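Local coordinates for thioesterase domain protein YiiD (Shewanella oneidensis, PDB 1T82) that is a putative thioesterase, a dimeric alpha-beta protein with a hotdog-like fold that probably acts on acyl thioester bonds, at the interface of chains A and B. Numbering follows the deposited sequence. Chains: chain A/B, hypothetical acetyltransferase.

Contact 1: the interface of chains A and B. Residues chain A 25-27; chain B 52, 54-56, 61.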
ATOM      1  N   THR A  25      17.077  -3.219  -2.471  1.00 11.36           N
ATOM      2  CA  THR A  25      16.802  -1.806  -2.212  1.00 10.21           C
ATOM      3  C   THR A  25      15.540  -1.515  -1.409  1.00 10.87           C
ATOM      4  O   THR A  25      15.391  -0.422  -0.853  1.00 10.42           O
ATOM      5  CB  THR A  25      16.706  -1.004  -3.534  1.00 11.86           C
ATOM      6  OG1 THR A  25      15.585  -1.468  -4.299  1.00 11.54           O
ATOM      7  CG2 THR A  25      17.978  -1.169  -4.349  1.00 12.04           C
ATOM      8  N   ILE A  26      14.635  -2.485  -1.348  1.00  8.81           N
ATOM      9  CA  ILE A  26      13.375  -2.314  -0.628  1.00  8.24           C
ATOM     10  C   ILE A  26      13.150  -3.474   0.333  1.00  7.71           C
ATOM     11  O   ILE A  26      12.555  -4.490  -0.038  1.00  7.01           O
ATOM     12  CB  ILE A  26      12.195  -2.261  -1.619  1.00  8.82           C
ATOM     13  CG1 ILE A  26      12.485  -1.217  -2.703  1.00  8.58           C
ATOM     14  CG2 ILE A  26      10.907  -1.939  -0.877  1.00  8.43           C
ATOM     15  CD1 ILE A  26      11.494  -1.225  -3.841  1.00 11.17           C
ATOM     16  N   PRO A  27      13.630  -3.343   1.581  1.00  6.73           N
ATOM     17  CA  PRO A  27      13.480  -4.388   2.597  1.00  7.50           C
ATOM     18  C   PRO A  27      12.076  -4.984   2.685  1.00  6.73           C
ATOM     19  O   PRO A  27      11.916  -6.191   2.886  1.00  6.74           O
ATOM     20  CB  PRO A  27      13.898  -3.676   3.876  1.00  8.46           C
ATOM     21  CG  PRO A  27      15.001  -2.783   3.380  1.00  6.70           C
ATOM     22  CD  PRO A  27      14.412  -2.208   2.108  1.00  8.85           C
TER
ATOM     23  N   PRO B  52      13.130   0.079   8.128  1.00  8.04           N
ATOM     24  CA  PRO B  52      12.625  -1.096   7.409  1.00  7.06           C
ATOM     25  C   PRO B  52      11.771  -0.723   6.204  1.00  6.37           C
ATOM     26  O   PRO B  52      11.459  -1.558   5.353  1.00  7.46           O
ATOM     27  CB  PRO B  52      11.821  -1.827   8.479  1.00  8.79           C
ATOM     28  CG  PRO B  52      11.250  -0.695   9.290  1.00  8.81           C
ATOM     29  CD  PRO B  52      12.402   0.287   9.396  1.00  7.44           C
ATOM     30  N   ILE B  54      12.547   1.727   3.840  1.00  7.21           N
ATOM     31  CA  ILE B  54      13.260   2.489   2.820  1.00  7.14           C
ATOM     32  C   ILE B  54      13.182   1.935   1.396  1.00  7.51           C
ATOM     33  O   ILE B  54      12.712   0.816   1.154  1.00  6.33           O
ATOM     34  CB  ILE B  54      14.758   2.647   3.183  1.00  8.34           C
ATOM     35  CG1 ILE B  54      15.428   1.272   3.293  1.00  8.58           C
ATOM     36  CG2 ILE B  54      14.892   3.392   4.504  1.00 10.16           C
ATOM     37  CD1 ILE B  54      16.926   1.341   3.595  1.00 13.61           C
ATOM     38  N   ASN B  55      13.630   2.767   0.463  1.00  8.70           N
ATOM     39  CA  ASN B  55      13.708   2.433  -0.952  1.00  9.27           C
ATOM     40  C   ASN B  55      15.157   2.754  -1.319  1.00  9.83           C
ATOM     41  O   ASN B  55      15.959   3.060  -0.438  1.00  8.80           O
ATOM     42  CB  ASN B  55      12.746   3.290  -1.780  1.00 10.01           C
ATOM     43  CG  ASN B  55      12.947   4.772  -1.554  1.00  7.55           C
ATOM     44  OD1 ASN B  55      14.056   5.221  -1.273  1.00  9.55           O
ATOM     45  ND2 ASN B  55      11.869   5.547  -1.687  1.00  9.43           N
ATOM     46  N   LEU B  56      15.491   2.703  -2.602  1.00 11.71           N
ATOM     47  CA  LEU B  56      16.859   2.970  -3.041  1.00 13.64           C
ATOM     48  C   LEU B  56      17.370   4.371  -2.709  1.00 12.80           C
ATOM     49  O   LEU B  56      18.580   4.587  -2.607  1.00 13.57           O
ATOM     50  CB  LEU B  56      16.985   2.706  -4.548  1.00 15.72           C
ATOM     51  CG  LEU B  56      16.276   3.611  -5.560  1.00 17.66           C
ATOM     52  CD1 LEU B  56      17.166   4.803  -5.899  1.00 18.31           C
ATOM     53  CD2 LEU B  56      15.986   2.819  -6.827  1.00 19.48           C
ATOM     54  N   PHE B  61       9.555   4.096   1.167  1.00  4.67           N
ATOM     55  CA  PHE B  61       9.016   3.332   0.046  1.00  5.74           C
ATOM     56  C   PHE B  61       7.524   3.605  -0.146  1.00  6.48           C
ATOM     57  O   PHE B  61       6.756   3.629   0.819  1.00  4.76           O
ATOM     58  CB  PHE B  61       9.262   1.840   0.312  1.00  5.93           C
ATOM     59  CG  PHE B  61       8.602   0.918  -0.675  1.00  5.46           C
ATOM     60  CD1 PHE B  61       8.773   1.095  -2.043  1.00  6.27           C
ATOM     61  CD2 PHE B  61       7.838  -0.150  -0.227  1.00  5.69           C
ATOM     62  CE1 PHE B  61       8.190   0.219  -2.957  1.00  5.45           C
ATOM     63  CE2 PHE B  61       7.245  -1.042  -1.130  1.00  6.34           C
ATOM     64  CZ  PHE B  61       7.425  -0.853  -2.491  1.00  5.47           C
TER
HETATM   65  O   HOH W   1      17.860   0.806   0.089  1.00 11.54           O
HETATM   66  O   HOH W   2      14.094   1.055  -4.457  1.00 17.03           O
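The turn that joins helices 12-25 and 27-31 of chain A, carrying A:Thr25, A:Ile26 and A:Pro27, packs on the chain B loop that runs from 3-10 helix 51-53 towards helix 62-84. A:Ile26 meets B:Phe61 at about a right angle. Its CG2 methyl sits above the middle of one face of the ring, 3.6 Å from the centroid of B:Phe61, in a CH-pi contact. The other branch extends past the rim, bringing A:Ile26 CD1 to 3.7 Å from B:Phe61 CE1 at the CD1-CE1 edge. With CG2 trans to the backbone N and CG1 next to it (chi1 -52°), both branches of A:Ile26 bear on the same ring. An alanine in place of B:Phe61 would probably leave both branches of A:Ile26 without their aromatic support and open a gap beneath the turn. Next in the chain, the ring of A:Pro27 rests obliquely on B:Ile54, with A:Pro27 CD 3.8 Å from B:Ile54 CG1. A:Thr25 and B:Leu56 run alongside each other, pointing the same way, their CB atoms 3.9 Å apart. Water adds polar links at this end. One molecule bridges the carbonyl oxygens of A:Thr25 and B:Asn55, lying 2.9 Å from A:Thr25 O. A second joins the threonine hydroxyl OG1 to the main chain of chain B, where B:Leu56 N lies 2.8 Å from this water, the bond bent to 144° at the hydrogen.

Contact 2: the interface of chains A and B. Residues chain A 62-63, 66, 97, 99; chain B 66, 92.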
ATOM      1  N   ALA A  62      -4.384  -5.865   2.763  1.00  6.21           N
ATOM      2  CA  ALA A  62      -4.585  -4.755   1.830  1.00  6.76           C
ATOM      3  C   ALA A  62      -3.298  -4.034   1.448  1.00  6.28           C
ATOM      4  O   ALA A  62      -3.138  -3.585   0.310  1.00  5.62           O
ATOM      5  CB  ALA A  62      -5.579  -3.757   2.422  1.00  5.80           C
ATOM      6  N   GLY A  63      -2.389  -3.913   2.409  1.00  4.24           N
ATOM      7  CA  GLY A  63      -1.126  -3.248   2.156  1.00  4.73           C
ATOM      8  C   GLY A  63      -0.219  -4.069   1.268  1.00  5.05           C
ATOM      9  O   GLY A  63       0.516  -3.527   0.445  1.00  5.29           O
ATOM     10  N   TYR A  66      -1.607  -3.870  -2.330  1.00  5.01           N
ATOM     11  CA  TYR A  66      -1.192  -2.613  -2.946  1.00  4.60           C
ATOM     12  C   TYR A  66       0.280  -2.630  -3.317  1.00  5.23           C
ATOM     13  O   TYR A  66       0.658  -2.240  -4.421  1.00  5.01           O
ATOM     14  CB  TYR A  66      -1.408  -1.436  -1.996  1.00  4.58           C
ATOM     15  CG  TYR A  66      -0.951  -0.108  -2.574  1.00  4.34           C
ATOM     16  CD1 TYR A  66      -1.807   0.656  -3.360  1.00  5.39           C
ATOM     17  CD2 TYR A  66       0.343   0.375  -2.344  1.00  5.28           C
ATOM     18  CE1 TYR A  66      -1.397   1.873  -3.902  1.00  6.51           C
ATOM     19  CE2 TYR A  66       0.765   1.595  -2.886  1.00  5.77           C
ATOM     20  CZ  TYR A  66      -0.120   2.338  -3.664  1.00  6.56           C
ATOM     21  OH  TYR A  66       0.273   3.549  -4.193  1.00  7.02           O
ATOM     22  N   ILE A  97      -6.750   2.300  -6.200  1.00  7.54           N
ATOM     23  CA  ILE A  97      -6.875   0.856  -6.063  1.00  6.74           C
ATOM     24  C   ILE A  97      -8.263   0.485  -5.567  1.00  7.34           C
ATOM     25  O   ILE A  97      -8.829   1.153  -4.694  1.00  7.57           O
ATOM     26  CB  ILE A  97      -5.783   0.276  -5.103  1.00  5.49           C
ATOM     27  CG1 ILE A  97      -5.929  -1.248  -4.988  1.00  6.19           C
ATOM     28  CG2 ILE A  97      -5.895   0.917  -3.724  1.00  6.30           C
ATOM     29  CD1 ILE A  97      -4.744  -1.938  -4.290  1.00  5.21           C
ATOM     30  N   TYR A  99     -10.508  -2.845  -4.199  1.00  7.36           N
ATOM     31  CA  TYR A  99     -10.466  -4.215  -3.715  1.00  8.61           C
ATOM     32  C   TYR A  99     -11.832  -4.825  -4.013  1.00  9.96           C
ATOM     33  O   TYR A  99     -12.847  -4.407  -3.458  1.00 10.70           O
ATOM     34  CB  TYR A  99     -10.162  -4.244  -2.211  1.00  7.76           C
ATOM     35  CG  TYR A  99      -8.818  -3.642  -1.838  1.00  7.35           C
ATOM     36  CD1 TYR A  99      -8.683  -2.273  -1.597  1.00  7.16           C
ATOM     37  CD2 TYR A  99      -7.680  -4.447  -1.719  1.00  6.49           C
ATOM     38  CE1 TYR A  99      -7.452  -1.720  -1.243  1.00  7.58           C
ATOM     39  CE2 TYR A  99      -6.441  -3.900  -1.367  1.00  5.70           C
ATOM     40  CZ  TYR A  99      -6.338  -2.535  -1.128  1.00  5.64           C
ATOM     41  OH  TYR A  99      -5.126  -1.989  -0.766  1.00  6.24           O
TER
ATOM     42  N   TYR B  66       1.802   3.918   1.694  1.00  4.18           N
ATOM     43  CA  TYR B  66       0.411   3.509   1.526  1.00  4.57           C
ATOM     44  C   TYR B  66      -0.059   2.618   2.667  1.00  4.66           C
ATOM     45  O   TYR B  66      -1.138   2.816   3.236  1.00  3.81           O
ATOM     46  CB  TYR B  66       0.222   2.741   0.219  1.00  4.76           C
ATOM     47  CG  TYR B  66      -1.184   2.204   0.037  1.00  5.23           C
ATOM     48  CD1 TYR B  66      -2.171   2.967  -0.594  1.00  6.36           C
ATOM     49  CD2 TYR B  66      -1.533   0.932   0.508  1.00  5.41           C
ATOM     50  CE1 TYR B  66      -3.463   2.472  -0.758  1.00  6.50           C
ATOM     51  CE2 TYR B  66      -2.827   0.438   0.352  1.00  6.11           C
ATOM     52  CZ  TYR B  66      -3.780   1.211  -0.282  1.00  6.73           C
ATOM     53  OH  TYR B  66      -5.051   0.718  -0.465  1.00  7.81           O
ATOM     54  N   LEU B  92     -11.105  -2.370   3.546  1.00  9.11           N
ATOM     55  CA  LEU B  92     -10.925  -1.234   2.651  1.00  7.38           C
ATOM     56  C   LEU B  92     -11.469  -1.626   1.281  1.00  8.13           C
ATOM     57  O   LEU B  92     -11.057  -2.635   0.701  1.00  8.00           O
ATOM     58  CB  LEU B  92      -9.442  -0.865   2.546  1.00  7.45           C
ATOM     59  CG  LEU B  92      -9.061   0.279   1.597  1.00  6.38           C
ATOM     60  CD1 LEU B  92      -9.695   1.595   2.045  1.00  7.01           C
ATOM     61  CD2 LEU B  92      -7.547   0.406   1.577  1.00  7.96           C
TER
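A two-fold homodimer interface, built here round the stacked side chains of A:Tyr66 and B:Tyr66, joins the two subunits of this dimeric hotdog protein through aromatic packing and a hydroxyl-to-hydroxyl hydrogen bond. The two phenol rings lie face to face, their planes 7° from parallel and the centroids of A:Tyr66 and B:Tyr66 3.6 Å apart. Their long axes do not coincide: each ring is turned so that its CE2 edge lies near the partner's CB, and the hydroxyls diverge. Each CG stands anti to its own backbone N (chi1 178° in A:Tyr66), which sends both rings out from their helices to meet face on. The hydroxyl of B:Tyr66 continues into chain A and meets A:Tyr99 from the opposite direction, with B:Tyr66 OH 2.7 Å from A:Tyr99 OH. It lies at the edge of the A:Tyr99 ring, in its plane. A:Tyr99 OH in turn donates to the main-chain carbonyl of its own subunit, 2.8 Å from A:Ala62 O, approaching from above the carbonyl plane. The two bonds form a chain from B:Tyr66 through A:Tyr99 OH to the first residue of helix 62-84 of chain A. Apolar groups pack round this chain of bonds: A:Ile97 CG2 is 3.4 Å from B:Tyr66 OH, and B:Leu92 CD2 lies 3.5 Å from A:Tyr99 CE1. The site thus sits where the first turns of helix 62-84 from both subunits face each other, flanked by strand 89-99 of each chain.

About 19 Å separates the C-alpha centres of contact 1 and contact 2, which belong to one two-fold dimer interface and each recur with the chains exchanged. They share no residue, but the chain B loop used in contact 1 runs directly into helix 62-84, whose first turns supply contact 2. Contact 2 lies near the symmetry axis and draws on helix 62-84 and strand 89-99, whereas contact 1 lies towards the periphery, where the junction of helices 12-25 and 27-31 of one subunit packs on the loop of the other. Together they probably fix the start of that helix in relation to the partner subunit.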